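Local coordinates for protein isocitrate dehydrogenase [NAD] subunit 2, mitochondrial (Saccharomyces cerevisiae, PDB 3BLX) that catalyses, with its partner subunit, the NAD-dependent oxidative decarboxylation of isocitrate to 2-oxoglutarate in the citric acid cycle, and also binds mitochondrial mRNA leaders, at residues V58-I69 against H96-T106; N80-L88 against L298-M309. All blocks are in the same frame, centred on the assembly; numbering follows the deposited sequence.

Interaction 1 (V58-I69 against H96-T106); sequences VSPIFVNGLTTI and HRSLNLTLRKT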
loop_
_atom_site.group_PDB
_atom_site.type_symbol
_atom_site.label_atom_id
_atom_site.label_comp_id
_atom_site.label_asym_id
_atom_site.label_seq_id
_atom_site.Cartn_x
_atom_site.Cartn_y
_atom_site.Cartn_z
ATOM N N VAL B 58 4.170 43.582 -21.575
ATOM C CA VAL B 58 4.490 43.112 -20.228
ATOM C C VAL B 58 4.646 41.588 -20.180
ATOM O O VAL B 58 4.599 40.989 -19.107
ATOM C CB VAL B 58 3.412 43.534 -19.199
ATOM C CG1 VAL B 58 3.415 45.037 -18.985
ATOM C CG2 VAL B 58 2.054 43.053 -19.645
ATOM N N SER B 59 4.820 40.967 -21.343
ATOM C CA SER B 59 5.067 39.531 -21.409
ATOM C C SER B 59 6.098 39.123 -20.371
ATOM O O SER B 59 7.192 39.685 -20.317
ATOM C CB SER B 59 5.543 39.123 -22.803
ATOM O OG SER B 59 4.462 39.059 -23.713
ATOM N N PRO B 60 5.749 38.134 -19.548
ATOM C CA PRO B 60 6.561 37.687 -18.413
ATOM C C PRO B 60 7.944 37.191 -18.824
ATOM O O PRO B 60 8.056 36.068 -19.325
ATOM C CB PRO B 60 5.751 36.514 -17.845
ATOM C CG PRO B 60 4.366 36.681 -18.391
ATOM C CD PRO B 60 4.539 37.317 -19.728
ATOM N N ILE B 61 8.973 38.011 -18.616
ATOM C CA ILE B 61 10.356 37.552 -18.725
ATOM C C ILE B 61 10.744 36.791 -17.455
ATOM O O ILE B 61 10.217 37.074 -16.375
ATOM C CB ILE B 61 11.297 38.729 -18.935
ATOM C CG1 ILE B 61 11.599 38.887 -20.420
ATOM C CG2 ILE B 61 12.582 38.536 -18.182
ATOM C CD1 ILE B 61 12.311 40.191 -20.749
ATOM N N PHE B 62 11.634 35.810 -17.571
ATOM C CA PHE B 62 12.076 35.071 -16.388
ATOM C C PHE B 62 13.536 35.429 -16.028
ATOM O O PHE B 62 14.407 35.437 -16.890
ATOM C CB PHE B 62 11.843 33.549 -16.567
ATOM C CG PHE B 62 10.377 33.137 -16.490
ATOM C CD1 PHE B 62 9.983 32.035 -15.718
ATOM C CD2 PHE B 62 9.389 33.868 -17.188
ATOM C CE1 PHE B 62 8.640 31.669 -15.650
ATOM C CE2 PHE B 62 8.033 33.514 -17.137
ATOM C CZ PHE B 62 7.658 32.411 -16.364
ATOM N N VAL B 63 13.784 35.768 -14.762
ATOM C CA VAL B 63 15.139 36.056 -14.269
ATOM C C VAL B 63 15.381 35.335 -12.939
ATOM O O VAL B 63 14.807 35.716 -11.907
ATOM C CB VAL B 63 15.349 37.567 -14.067
ATOM C CG1 VAL B 63 16.556 37.815 -13.197
ATOM C CG2 VAL B 63 15.497 38.273 -15.401
ATOM N N ASN B 64 16.222 34.298 -12.972
ATOM C CA ASN B 64 16.388 33.385 -11.831
ATOM C C ASN B 64 15.153 32.501 -11.527
ATOM O O ASN B 64 15.000 32.016 -10.401
ATOM C CB ASN B 64 16.810 34.149 -10.565
ATOM C CG ASN B 64 18.313 34.379 -10.478
ATOM O OD1 ASN B 64 19.095 33.440 -10.402
ATOM N ND2 ASN B 64 18.714 35.636 -10.458
ATOM N N GLY B 65 14.287 32.291 -12.526
ATOM C CA GLY B 65 13.072 31.500 -12.356
ATOM C C GLY B 65 11.944 32.313 -11.743
ATOM O O GLY B 65 10.757 31.961 -11.846
ATOM N N LEU B 66 12.340 33.404 -11.087
ATOM C CA LEU B 66 11.427 34.393 -10.529
ATOM C C LEU B 66 10.907 35.254 -11.682
ATOM O O LEU B 66 11.701 35.920 -12.354
ATOM C CB LEU B 66 12.179 35.241 -9.480
ATOM C CG LEU B 66 11.638 36.557 -8.880
ATOM C CD1 LEU B 66 12.141 37.795 -9.636
ATOM C CD2 LEU B 66 10.110 36.558 -8.748
ATOM N N THR B 67 9.592 35.218 -11.927
ATOM C CA THR B 67 8.993 36.009 -13.009
ATOM C C THR B 67 9.256 37.508 -12.838
ATOM O O THR B 67 9.035 38.081 -11.770
ATOM C CB THR B 67 7.474 35.741 -13.190
ATOM O OG1 THR B 67 6.783 36.021 -11.973
ATOM C CG2 THR B 67 7.233 34.296 -13.562
ATOM N N THR B 68 9.762 38.125 -13.899
ATOM C CA THR B 68 10.140 39.531 -13.884
ATOM C C THR B 68 9.465 40.271 -15.047
ATOM O O THR B 68 9.117 39.690 -16.068
ATOM C CB THR B 68 11.701 39.724 -13.922
ATOM O OG1 THR B 68 12.280 39.416 -12.640
ATOM C CG2 THR B 68 12.077 41.160 -14.305
ATOM N N ILE B 69 9.259 41.565 -14.874
ATOM C CA ILE B 69 8.565 42.350 -15.873
ATOM C C ILE B 69 9.577 43.049 -16.771
ATOM O O ILE B 69 10.492 43.701 -16.283
ATOM C CB ILE B 69 7.631 43.369 -15.188
ATOM C CG1 ILE B 69 6.957 44.264 -16.223
ATOM C CG2 ILE B 69 8.380 44.153 -14.109
ATOM C CD1 ILE B 69 5.805 43.580 -16.882
ATOM N N HIS B 96 5.080 31.277 -14.917
ATOM C CA HIS B 96 5.251 30.503 -13.684
ATOM C C HIS B 96 4.536 31.197 -12.516
ATOM O O HIS B 96 3.456 30.762 -12.096
ATOM C CB HIS B 96 6.727 30.246 -13.352
ATOM C CG HIS B 96 6.930 29.279 -12.224
ATOM N ND1 HIS B 96 7.610 29.609 -11.069
ATOM C CD2 HIS B 96 6.524 27.993 -12.067
ATOM C CE1 HIS B 96 7.625 28.566 -10.255
ATOM N NE2 HIS B 96 6.973 27.573 -10.837
ATOM N N ARG B 97 5.131 32.275 -11.998
ATOM C CA ARG B 97 4.470 33.103 -10.982
ATOM C C ARG B 97 3.322 33.901 -11.618
ATOM O O ARG B 97 3.141 33.864 -12.836
ATOM C CB ARG B 97 5.473 34.034 -10.295
ATOM C CG ARG B 97 5.085 34.435 -8.877
ATOM C CD ARG B 97 6.317 34.791 -8.055
ATOM N NE ARG B 97 6.912 36.067 -8.464
ATOM C CZ ARG B 97 6.883 37.178 -7.727
ATOM N NH1 ARG B 97 6.293 37.171 -6.537
ATOM N NH2 ARG B 97 7.449 38.298 -8.175
ATOM N N SER B 98 2.547 34.613 -10.805
ATOM C CA SER B 98 1.341 35.285 -11.299
ATOM C C SER B 98 1.674 36.595 -12.016
ATOM O O SER B 98 2.444 37.412 -11.519
ATOM C CB SER B 98 0.340 35.534 -10.163
ATOM O OG SER B 98 -0.821 36.223 -10.620
ATOM N N LEU B 99 1.087 36.789 -13.190
ATOM C CA LEU B 99 1.388 37.952 -14.010
ATOM C C LEU B 99 0.915 39.233 -13.328
ATOM O O LEU B 99 1.627 40.244 -13.298
ATOM C CB LEU B 99 0.720 37.790 -15.368
ATOM C CG LEU B 99 0.955 38.918 -16.359
ATOM C CD1 LEU B 99 2.403 39.340 -16.329
ATOM C CD2 LEU B 99 0.524 38.475 -17.749
ATOM N N ASN B 100 -0.297 39.169 -12.780
ATOM C CA ASN B 100 -0.865 40.272 -12.025
ATOM C C ASN B 100 -0.117 40.491 -10.717
ATOM O O ASN B 100 0.059 41.616 -10.278
ATOM C CB ASN B 100 -2.358 40.036 -11.775
ATOM C CG ASN B 100 -3.166 39.964 -13.071
ATOM O OD1 ASN B 100 -3.195 40.916 -13.872
ATOM N ND2 ASN B 100 -3.826 38.833 -13.283
ATOM N N LEU B 101 0.348 39.411 -10.104
ATOM C CA LEU B 101 1.006 39.530 -8.814
ATOM C C LEU B 101 2.365 40.238 -8.921
ATOM O O LEU B 101 2.730 41.016 -8.039
ATOM C CB LEU B 101 1.116 38.163 -8.123
ATOM C CG LEU B 101 1.404 38.116 -6.615
ATOM C CD1 LEU B 101 2.894 37.988 -6.337
ATOM C CD2 LEU B 101 0.797 39.317 -5.872
ATOM N N THR B 102 3.110 39.990 -9.997
ATOM C CA THR B 102 4.409 40.649 -10.166
ATOM C C THR B 102 4.232 42.086 -10.596
ATOM O O THR B 102 5.045 42.951 -10.280
ATOM C CB THR B 102 5.334 39.947 -11.190
ATOM O OG1 THR B 102 4.602 38.949 -11.892
ATOM C CG2 THR B 102 6.483 39.276 -10.486
ATOM N N LEU B 103 3.164 42.333 -11.336
ATOM C CA LEU B 103 2.822 43.688 -11.730
ATOM C C LEU B 103 2.658 44.572 -10.490
ATOM O O LEU B 103 3.237 45.639 -10.416
ATOM C CB LEU B 103 1.544 43.667 -12.568
ATOM C CG LEU B 103 1.562 44.409 -13.899
ATOM C CD1 LEU B 103 2.909 44.285 -14.556
ATOM C CD2 LEU B 103 0.481 43.863 -14.810
ATOM N N ARG B 104 1.891 44.110 -9.504
ATOM C CA ARG B 104 1.670 44.870 -8.272
ATOM C C ARG B 104 2.937 45.038 -7.442
ATOM O O ARG B 104 3.141 46.069 -6.813
ATOM C CB ARG B 104 0.572 44.223 -7.409
ATOM C CG ARG B 104 -0.715 43.941 -8.184
ATOM C CD ARG B 104 -1.926 43.689 -7.297
ATOM N NE ARG B 104 -2.805 42.699 -7.902
ATOM C CZ ARG B 104 -2.804 41.412 -7.554
ATOM N NH1 ARG B 104 -1.981 40.988 -6.600
ATOM N NH2 ARG B 104 -3.627 40.554 -8.151
ATOM N N LYS B 105 3.783 44.012 -7.434
ATOM C CA LYS B 105 4.997 44.054 -6.632
ATOM C C LYS B 105 6.019 45.045 -7.187
ATOM O O LYS B 105 6.606 45.820 -6.424
ATOM C CB LYS B 105 5.612 42.660 -6.466
ATOM C CG LYS B 105 5.373 42.041 -5.097
ATOM C CD LYS B 105 6.258 40.836 -4.843
ATOM C CE LYS B 105 6.075 40.331 -3.421
ATOM N NZ LYS B 105 6.633 38.964 -3.259
ATOM N N THR B 106 6.216 45.040 -8.505
ATOM C CA THR B 106 7.216 45.918 -9.104
ATOM C C THR B 106 6.853 47.409 -9.053
ATOM O O THR B 106 7.734 48.241 -8.884
ATOM C CB THR B 106 7.625 45.507 -10.551
ATOM O OG1 THR B 106 6.796 46.166 -11.506
ATOM C CG2 THR B 106 7.552 43.996 -10.766
#
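Arg97 crosses Thr67 and Leu66 at a slant, and the contact begins at its CB. That atom comes up against the hydroxyl oxygen OG1 of Thr67, and CG and CD stay near the same oxygen. A bend at the third torsion, chi3 72°, then turns the guanidinium back toward the hairpin. NE comes to 3.5 Å from Thr67 OG1, while NH2 lies by Leu66 CD2 and the carbonyl oxygen of Thr67 stands at the guanidinium edge, in plane but 3.9 Å from NH2. No hydrogen bond joins the segments; the stem packs by Thr67 and the guanidinium lies against the Leu66 methyl. Cut back to an alanine here, the residue would keep its CB beside Thr67, but Leu66 CD2 would probably lose the guanidinium it rests on.

Thr67 suits its place because both branches are used. With OG1 between the backbone N and the carbonyl carbon (chi1 58°), CG2 is left to lie over one face of the Phe62 ring, whose edge, at CZ, meets the backbone N of His96 near the ring plane, with CE1 by His96 CB. Apolar contacts continue along the helix: Pro60 CG touches Leu99 CD1 at 3.9 Å, and Ile69 reaches Leu103, CD1 to CD1 3.8 Å. Ser98 is the N-cap, its hydroxyl accepting a weak bond from Leu101 N, and its carbonyl oxygen receives Thr102 N and Thr102 OG1 from opposite faces of its plane.

Asn64 and Gly65, both at positive phi, form the type I' turn typical of a tight two-residue beta-hairpin. That hairpin rests on the start of helix 99-107, which carries Arg104, a probable substrate ligand in this isocitrate/isopropylmalate dehydrogenase fold.

Interaction 2 (N80-L88 against L298-M309); sequences NLVALKGPL and LLLSSVMMLNHM
Val82 and Leu84, alternate residues of one strand and therefore on the same side of it, both lean on Met305 of the helix. The thioether is the centre of the packed part: SD lies 3.4 Å from Val82 CG1 and 3.8 Å from Leu84 CB. Met305 gets there by staying extended through its first two torsions (chi1 -174°, chi2 -173°), which carries the sulfur straight out from the helix. A long, flexible, unbranched side chain fits such a place, since it can settle between two branched ones. Two turns earlier Leu298 takes over, its CD1 touching Leu84 CD1 at 3.7 Å and the backbone oxygen of Lys85 at 3.5 Å. Between them sits Ser301, small enough for the strand to pass close; only its CB approaches Leu84.

The ends are looser. Val82 CG2 is 4.2 Å from Met309 CG, and equally far from ND1 at the edge of the His308 imidazole, whose NE2 is hydrogen-bonded to the carbonyl oxygen of Gly9. Gly86 meets Leu298 only at 4.3 Å, CA to CD2. No part of the contact is fully exposed, although Met309 keeps some access to solvent. The CB atoms of Ala83 and Lys85 point away from the helix, and the lysine ammonium forms a salt bridge with Glu278.

Strand and helix run almost antiparallel, their axes 171° apart and 9.3 Å away at closest. Strand 82-85 is one of the two outermost strands of its mixed sheet within this chain, parallel to strand 275-279, whose Phe277 also touches Met305. Helix 296-309 packs on one face of the sheet, over strands 82-85 and 275-279, with helix 33-45 meeting Leu298 and Ser302 and helix 312-326 meeting Val303 and Asn307.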
loop_
_atom_site.group_PDB
_atom_site.type_symbol
_atom_site.label_atom_id
_atom_site.label_comp_id
_atom_site.label_asym_id
_atom_site.label_seq_id
_atom_site.Cartn_x
_atom_site.Cartn_y
_atom_site.Cartn_z
ATOM N N ASN B 80 5.793 57.517 -16.864
ATOM C CA ASN B 80 4.476 58.106 -17.110
ATOM C C ASN B 80 3.603 58.201 -15.860
ATOM O O ASN B 80 2.731 59.072 -15.770
ATOM C CB ASN B 80 3.738 57.319 -18.184
ATOM C CG ASN B 80 4.436 57.370 -19.516
ATOM O OD1 ASN B 80 5.305 58.210 -19.743
ATOM N ND2 ASN B 80 4.065 56.466 -20.409
ATOM N N LEU B 81 3.842 57.298 -14.910
ATOM C CA LEU B 81 3.138 57.271 -13.620
ATOM C C LEU B 81 1.687 56.777 -13.725
ATOM O O LEU B 81 0.994 56.638 -12.707
ATOM C CB LEU B 81 3.192 58.635 -12.921
ATOM C CG LEU B 81 4.561 59.225 -12.570
ATOM C CD1 LEU B 81 4.387 60.455 -11.698
ATOM C CD2 LEU B 81 5.473 58.207 -11.885
ATOM N N VAL B 82 1.241 56.519 -14.954
ATOM C CA VAL B 82 -0.094 55.988 -15.195
ATOM C C VAL B 82 -0.085 54.986 -16.336
ATOM O O VAL B 82 0.683 55.139 -17.285
ATOM C CB VAL B 82 -1.085 57.100 -15.517
ATOM C CG1 VAL B 82 -2.357 56.529 -16.068
ATOM C CG2 VAL B 82 -1.387 57.871 -14.275
ATOM N N ALA B 83 -0.923 53.957 -16.226
ATOM C CA ALA B 83 -1.094 52.953 -17.275
ATOM C C ALA B 83 -2.548 52.530 -17.330
ATOM O O ALA B 83 -3.273 52.679 -16.351
ATOM C CB ALA B 83 -0.216 51.748 -17.021
ATOM N N LEU B 84 -2.968 52.009 -18.478
ATOM C CA LEU B 84 -4.328 51.521 -18.659
ATOM C C LEU B 84 -4.331 50.200 -19.405
ATOM O O LEU B 84 -4.346 50.204 -20.623
ATOM C CB LEU B 84 -5.148 52.531 -19.456
ATOM C CG LEU B 84 -6.502 52.021 -19.939
ATOM C CD1 LEU B 84 -7.497 52.090 -18.809
ATOM C CD2 LEU B 84 -6.991 52.824 -21.112
ATOM N N LYS B 85 -4.337 49.075 -18.696
ATOM C CA LYS B 85 -4.212 47.781 -19.356
ATOM C C LYS B 85 -5.543 47.071 -19.594
ATOM O O LYS B 85 -6.478 47.210 -18.825
ATOM C CB LYS B 85 -3.234 46.864 -18.598
ATOM C CG LYS B 85 -3.725 46.351 -17.268
ATOM C CD LYS B 85 -2.690 45.462 -16.577
ATOM C CE LYS B 85 -2.713 44.039 -17.103
ATOM N NZ LYS B 85 -3.991 43.331 -16.802
ATOM N N GLY B 86 -5.617 46.315 -20.683
ATOM C CA GLY B 86 -6.734 45.425 -20.931
ATOM C C GLY B 86 -6.370 44.038 -20.461
ATOM O O GLY B 86 -5.367 43.872 -19.779
ATOM N N PRO B 87 -7.170 43.033 -20.839
ATOM C CA PRO B 87 -7.051 41.635 -20.406
ATOM C C PRO B 87 -5.762 40.968 -20.874
ATOM O O PRO B 87 -5.180 41.400 -21.871
ATOM C CB PRO B 87 -8.233 40.944 -21.103
ATOM C CG PRO B 87 -9.121 42.028 -21.537
ATOM C CD PRO B 87 -8.237 43.197 -21.828
ATOM N N LEU B 88 -5.328 39.929 -20.164
ATOM C CA LEU B 88 -4.254 39.059 -20.654
ATOM C C LEU B 88 -4.338 37.641 -20.098
ATOM O O LEU B 88 -4.634 37.434 -18.917
ATOM C CB LEU B 88 -2.878 39.673 -20.407
ATOM C CG LEU B 88 -2.853 40.714 -19.304
ATOM C CD1 LEU B 88 -2.849 40.045 -17.932
ATOM C CD2 LEU B 88 -1.638 41.582 -19.516
ATOM N N LEU B 298 -13.375 48.453 -19.842
ATOM C CA LEU B 298 -12.145 49.206 -20.057
ATOM C C LEU B 298 -12.416 50.729 -20.135
ATOM O O LEU B 298 -11.649 51.534 -19.600
ATOM C CB LEU B 298 -11.373 48.680 -21.276
ATOM C CG LEU B 298 -9.950 49.228 -21.452
ATOM C CD1 LEU B 298 -9.152 49.117 -20.165
ATOM C CD2 LEU B 298 -9.224 48.532 -22.573
ATOM N N LEU B 299 -13.515 51.119 -20.773
ATOM C CA LEU B 299 -13.896 52.541 -20.846
ATOM C C LEU B 299 -14.074 53.190 -19.479
ATOM O O LEU B 299 -13.625 54.320 -19.235
ATOM C CB LEU B 299 -15.187 52.703 -21.648
ATOM C CG LEU B 299 -15.125 53.284 -23.057
ATOM C CD1 LEU B 299 -13.724 53.282 -23.622
ATOM C CD2 LEU B 299 -16.113 52.534 -23.964
ATOM N N LEU B 300 -14.741 52.467 -18.588
ATOM C CA LEU B 300 -15.019 52.989 -17.267
ATOM C C LEU B 300 -13.758 53.074 -16.435
ATOM O O LEU B 300 -13.692 53.872 -15.508
ATOM C CB LEU B 300 -16.083 52.147 -16.566
ATOM C CG LEU B 300 -17.476 52.347 -17.150
ATOM C CD1 LEU B 300 -18.424 51.247 -16.749
ATOM C CD2 LEU B 300 -17.997 53.694 -16.703
ATOM N N SER B 301 -12.759 52.261 -16.769
ATOM C CA SER B 301 -11.470 52.340 -16.087
ATOM C C SER B 301 -10.747 53.567 -16.587
ATOM O O SER B 301 -9.911 54.128 -15.887
ATOM C CB SER B 301 -10.607 51.097 -16.341
ATOM O OG SER B 301 -11.297 49.896 -16.048
ATOM N N SER B 302 -11.065 53.967 -17.818
ATOM C CA SER B 302 -10.524 55.189 -18.414
ATOM C C SER B 302 -11.009 56.373 -17.600
ATOM O O SER B 302 -10.236 57.263 -17.246
ATOM C CB SER B 302 -11.013 55.363 -19.852
ATOM O OG SER B 302 -11.011 54.143 -20.548
ATOM N N VAL B 303 -12.306 56.373 -17.319
ATOM C CA VAL B 303 -12.890 57.378 -16.461
ATOM C C VAL B 303 -12.146 57.466 -15.141
ATOM O O VAL B 303 -11.759 58.551 -14.716
ATOM C CB VAL B 303 -14.342 57.057 -16.150
ATOM C CG1 VAL B 303 -14.924 58.142 -15.305
ATOM C CG2 VAL B 303 -15.113 56.905 -17.421
ATOM N N MET B 304 -11.956 56.325 -14.486
ATOM C CA MET B 304 -11.252 56.303 -13.211
ATOM C C MET B 304 -9.845 56.865 -13.349
ATOM O O MET B 304 -9.343 57.535 -12.449
ATOM C CB MET B 304 -11.167 54.885 -12.649
ATOM C CG MET B 304 -12.489 54.232 -12.293
ATOM S SD MET B 304 -12.261 52.615 -11.477
ATOM C CE MET B 304 -11.732 53.181 -9.866
ATOM N N MET B 305 -9.210 56.570 -14.478
ATOM C CA MET B 305 -7.866 57.059 -14.765
ATOM C C MET B 305 -7.859 58.584 -14.973
ATOM O O MET B 305 -7.049 59.305 -14.374
ATOM C CB MET B 305 -7.294 56.342 -15.981
ATOM C CG MET B 305 -5.849 56.678 -16.255
ATOM S SD MET B 305 -5.238 55.984 -17.781
ATOM C CE MET B 305 -6.456 56.573 -18.972
ATOM N N LEU B 306 -8.767 59.075 -15.814
ATOM C CA LEU B 306 -8.934 60.517 -16.013
ATOM C C LEU B 306 -9.063 61.209 -14.661
ATOM O O LEU B 306 -8.242 62.053 -14.304
ATOM C CB LEU B 306 -10.160 60.798 -16.892
ATOM C CG LEU B 306 -9.993 60.997 -18.415
ATOM C CD1 LEU B 306 -8.643 60.547 -18.946
ATOM C CD2 LEU B 306 -11.133 60.329 -19.186
ATOM N N ASN B 307 -10.084 60.819 -13.904
ATOM C CA ASN B 307 -10.305 61.353 -12.562
ATOM C C ASN B 307 -9.078 61.297 -11.664
ATOM O O ASN B 307 -8.941 62.092 -10.751
ATOM C CB ASN B 307 -11.467 60.639 -11.871
ATOM C CG ASN B 307 -12.817 61.163 -12.309
ATOM O OD1 ASN B 307 -13.017 62.374 -12.416
ATOM N ND2 ASN B 307 -13.755 60.255 -12.566
ATOM N N HIS B 308 -8.189 60.350 -11.903
ATOM C CA HIS B 308 -7.016 60.225 -11.050
ATOM C C HIS B 308 -5.967 61.237 -11.507
ATOM O O HIS B 308 -5.070 61.634 -10.738
ATOM C CB HIS B 308 -6.494 58.776 -11.064
ATOM C CG HIS B 308 -5.182 58.588 -10.362
ATOM N ND1 HIS B 308 -4.040 58.177 -11.017
ATOM C CD2 HIS B 308 -4.828 58.756 -9.069
ATOM C CE1 HIS B 308 -3.038 58.099 -10.161
ATOM N NE2 HIS B 308 -3.490 58.446 -8.970
ATOM N N MET B 309 -6.117 61.669 -12.759
ATOM C CA MET B 309 -5.177 62.584 -13.391
ATOM C C MET B 309 -5.609 64.039 -13.223
ATOM O O MET B 309 -4.779 64.947 -13.269
ATOM C CB MET B 309 -4.990 62.227 -14.871
ATOM C CG MET B 309 -4.116 61.004 -15.095
ATOM S SD MET B 309 -3.811 60.617 -16.826
ATOM C CE MET B 309 -5.481 60.544 -17.432
#

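How the interactions relate
From the N terminus, the hairpin segment 58-69 comes first, and helix 71-80 leads from it into strand 82-85. Interaction 1 closes a loop of 26 residues when the chain reaches 96-106; interaction 2 begins inside that loop and closes only 209 residues beyond the end of 80-88, at 298-309. The segments alternate, so the two contacts cross rather than nest. Their centres are 21 Å apart, yet they touch: Leu88 packs against Val58 and Leu99, and Lys85 against Leu103 and Asn100. The strand that follows the hairpin is thereby joined on one side to helix 99-107 and on the other to the late helix 296-309.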